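Local coordinates for protein 11S globulin isoform 1 (Cocos nucifera, PDB 5WPW) that serves as a seed storage protein of the 11S globulin family, a hexameric nutrient reservoir of coconut and a potential food allergen, at the interface of chains A and B. Sequence-based numbering; all coordinates share one arbitrary frame. Chains: chain A/B, 11S globulin isoform 1.

The interface of chains A and B. Residues chain A 388, 391-394; chain B 51, 53-54, 159-160, 201-202, 204, 207, 209, 213.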
loop_
_atom_site.group_PDB
_atom_site.type_symbol
_atom_site.label_atom_id
_atom_site.label_comp_id
_atom_site.label_asym_id
_atom_site.label_seq_id
_atom_site.Cartn_x
_atom_site.Cartn_y
_atom_site.Cartn_z
ATOM N N VAL A 388 -17.709 -0.396 35.893
ATOM C CA VAL A 388 -18.445 0.227 34.802
ATOM C C VAL A 388 -19.766 -0.497 34.571
ATOM O O VAL A 388 -20.813 0.135 34.382
ATOM C CB VAL A 388 -17.575 0.253 33.528
ATOM C CG1 VAL A 388 -18.416 0.626 32.303
ATOM C CG2 VAL A 388 -16.378 1.181 33.718
ATOM N N ASN A 391 -22.234 0.232 37.634
ATOM C CA ASN A 391 -22.899 1.524 37.536
ATOM C C ASN A 391 -23.776 1.638 36.299
ATOM O O ASN A 391 -24.785 2.351 36.339
ATOM C CB ASN A 391 -21.858 2.652 37.583
ATOM C CG ASN A 391 -21.247 2.839 38.988
ATOM O OD1 ASN A 391 -21.858 3.459 39.858
ATOM N ND2 ASN A 391 -20.032 2.322 39.195
ATOM N N SER A 392 -23.440 0.921 35.202
ATOM C CA SER A 392 -24.208 1.028 33.959
ATOM C C SER A 392 -25.586 0.392 34.081
ATOM O O SER A 392 -26.580 0.938 33.581
ATOM C CB SER A 392 -23.452 0.359 32.797
ATOM O OG SER A 392 -22.179 0.973 32.575
ATOM N N TYR A 393 -25.653 -0.799 34.660
ATOM C CA TYR A 393 -26.896 -1.546 34.763
ATOM C C TYR A 393 -27.505 -1.487 36.161
ATOM O O TYR A 393 -28.515 -2.146 36.399
ATOM C CB TYR A 393 -26.655 -3.009 34.361
ATOM C CG TYR A 393 -26.158 -3.183 32.939
ATOM C CD1 TYR A 393 -26.997 -2.968 31.863
ATOM C CD2 TYR A 393 -24.844 -3.559 32.684
ATOM C CE1 TYR A 393 -26.541 -3.140 30.556
ATOM C CE2 TYR A 393 -24.384 -3.723 31.404
ATOM C CZ TYR A 393 -25.223 -3.507 30.343
ATOM O OH TYR A 393 -24.729 -3.670 29.061
ATOM N N ARG A 394 -26.911 -0.727 37.082
ATOM C CA ARG A 394 -27.347 -0.672 38.479
ATOM C C ARG A 394 -27.393 -2.083 39.072
ATOM O O ARG A 394 -28.423 -2.554 39.547
ATOM C CB ARG A 394 -28.704 0.029 38.598
ATOM C CG ARG A 394 -28.741 1.426 37.996
ATOM C CD ARG A 394 -30.081 2.085 38.214
ATOM N NE ARG A 394 -31.081 1.608 37.264
ATOM C CZ ARG A 394 -32.375 1.479 37.545
ATOM N NH1 ARG A 394 -33.220 1.039 36.619
ATOM N NH2 ARG A 394 -32.826 1.786 38.754
ATOM N N LEU B 51 -20.176 9.022 34.857
ATOM C CA LEU B 51 -19.791 7.986 33.903
ATOM C C LEU B 51 -20.682 8.099 32.673
ATOM O O LEU B 51 -21.911 8.035 32.785
ATOM C CB LEU B 51 -19.914 6.596 34.544
ATOM C CG LEU B 51 -19.888 5.361 33.641
ATOM C CD1 LEU B 51 -18.455 5.120 33.142
ATOM C CD2 LEU B 51 -20.416 4.168 34.405
ATOM N N LEU B 53 -22.151 6.169 29.842
ATOM C CA LEU B 53 -22.406 4.745 29.685
ATOM C C LEU B 53 -21.886 4.225 28.345
ATOM O O LEU B 53 -21.854 4.959 27.355
ATOM C CB LEU B 53 -23.904 4.459 29.779
ATOM C CG LEU B 53 -24.498 4.980 31.089
ATOM C CD1 LEU B 53 -25.981 4.770 31.092
ATOM C CD2 LEU B 53 -23.780 4.299 32.241
ATOM N N PRO B 54 -21.517 2.946 28.279
ATOM C CA PRO B 54 -20.974 2.401 27.027
ATOM C C PRO B 54 -21.979 2.462 25.889
ATOM O O PRO B 54 -23.171 2.191 26.061
ATOM C CB PRO B 54 -20.616 0.965 27.388
ATOM C CG PRO B 54 -21.436 0.656 28.638
ATOM C CD PRO B 54 -21.501 1.958 29.372
ATOM N N ALA B 159 -26.009 0.173 27.458
ATOM C CA ALA B 159 -26.704 0.204 28.730
ATOM C C ALA B 159 -27.432 1.528 28.841
ATOM O O ALA B 159 -27.024 2.518 28.229
ATOM C CB ALA B 159 -25.730 0.025 29.889
ATOM N N GLY B 160 -28.511 1.544 29.619
ATOM C CA GLY B 160 -29.181 2.790 29.946
ATOM C C GLY B 160 -30.263 3.201 28.964
ATOM O O GLY B 160 -30.787 2.411 28.178
ATOM N N LYS B 201 -32.796 -6.892 34.367
ATOM C CA LYS B 201 -32.072 -5.714 34.833
ATOM C C LYS B 201 -31.102 -5.194 33.772
ATOM O O LYS B 201 -30.847 -3.986 33.700
ATOM C CB LYS B 201 -31.328 -6.010 36.141
ATOM C CG LYS B 201 -32.255 -6.375 37.324
ATOM C CD LYS B 201 -31.479 -6.871 38.563
ATOM C CE LYS B 201 -30.782 -5.732 39.318
ATOM N NZ LYS B 201 -31.719 -4.724 39.906
ATOM N N LEU B 202 -30.558 -6.075 32.938
ATOM C CA LEU B 202 -29.693 -5.596 31.867
ATOM C C LEU B 202 -30.453 -4.713 30.891
ATOM O O LEU B 202 -29.866 -3.802 30.300
ATOM C CB LEU B 202 -29.050 -6.769 31.134
ATOM C CG LEU B 202 -27.914 -7.403 31.926
ATOM C CD1 LEU B 202 -27.512 -8.691 31.266
ATOM C CD2 LEU B 202 -26.715 -6.461 32.066
ATOM N N CYS B 204 -32.570 -2.456 31.569
ATOM C CA CYS B 204 -32.563 -1.080 32.086
ATOM C C CYS B 204 -33.919 -0.396 31.910
ATOM O O CYS B 204 -33.994 0.783 31.556
ATOM C CB CYS B 204 -31.450 -0.250 31.428
ATOM S SG CYS B 204 -29.763 -0.715 31.899
ATOM N N ASP B 207 -34.837 3.038 34.127
ATOM C CA ASP B 207 -33.758 3.968 34.433
ATOM C C ASP B 207 -34.173 5.398 34.094
ATOM O O ASP B 207 -34.781 5.659 33.053
ATOM C CB ASP B 207 -32.494 3.567 33.655
ATOM C CG ASP B 207 -31.218 4.157 34.247
ATOM O OD1 ASP B 207 -31.305 5.175 34.971
ATOM O OD2 ASP B 207 -30.122 3.608 33.967
ATOM N N ARG B 209 -31.696 7.977 34.750
ATOM C CA ARG B 209 -30.458 8.737 34.843
ATOM C C ARG B 209 -29.988 9.311 33.506
ATOM O O ARG B 209 -29.244 10.297 33.503
ATOM C CB ARG B 209 -29.354 7.861 35.434
ATOM C CG ARG B 209 -29.722 7.186 36.753
ATOM C CD ARG B 209 -28.643 6.196 37.193
ATOM N NE ARG B 209 -28.559 5.040 36.301
ATOM C CZ ARG B 209 -27.525 4.207 36.268
ATOM N NH1 ARG B 209 -26.496 4.402 37.079
ATOM N NH2 ARG B 209 -27.519 3.173 35.430
ATOM N N VAL B 213 -24.276 9.112 34.218
ATOM C CA VAL B 213 -24.817 8.701 35.514
ATOM C C VAL B 213 -23.778 8.921 36.607
ATOM O O VAL B 213 -22.570 8.953 36.345
ATOM C CB VAL B 213 -25.287 7.226 35.477
ATOM C CG1 VAL B 213 -26.142 6.997 34.256
ATOM C CG2 VAL B 213 -24.091 6.234 35.537
HETATM O O HOH W 1 -30.785 -1.955 35.554
#
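Two flat groups, the A:Tyr393 ring and the B:Arg209 guanidinium, organise this junction between the end of helix 386-393 of chain A and chain B. B:Leu202 sets one methyl, CD2, over the middle of the phenol ring, 3.3 Å from its centroid, its side chain crossing the tyrosine obliquely. On the opposite face B:Ala159 CB makes a CH-pi contact 3.8 Å from the centroid, toward the CE1 and CZ side, with A:Ser392 CB nearer the rim. B:Cys204 SG abuts the CD1 margin. A:Tyr393 CG stands anti to its own carbonyl carbon (chi1 -60°), which directs the side chain toward chain B, and chi2 (-72°) turns the ring into this apolar clamp.

The B:Arg209 guanidinium is sandwiched between B:Val213 CG1 on one face and A:Arg394 CG on the other, both offset to the rim; the two arginine chains slide past each other in opposite directions. In its plane, the NH1/NH2 end forks onto the backbone carbonyl A:Asn391 O, with NH1 at 2.8 Å and NH2 at 3.0 Å; the NH1 bond is the straighter. Along its side, NE donates to B:Asp207 OD1 and NH2 to OD2 at 3.0 Å, each oxygen using its syn lone pair. The backbone N of B:Arg209 also reaches OD1, from above the carboxylate plane. This pairing fixes the rotation of the guanidinium, whose chain bends at chi3 (-68°), and presents its tip to the helix end. The same carboxylate probably eases the crowding of like charges, since A:Arg394 NE approaches B:Asp207 OD2 in a long salt bridge of 4.0 Å.

Nearby, A:Ser392 CB and OG pack against B:Leu53, B:Pro54 and B:Ala159, and water 1 bridges the backbone carbonyls A:Tyr393 O and B:Lys201 O, lying 2.8 Å from B:Lys201 O. Apolar clamping and capping of a helix-end carbonyl thus dock the helix of one cupin subunit onto its neighbour, helping to assemble the hexamer.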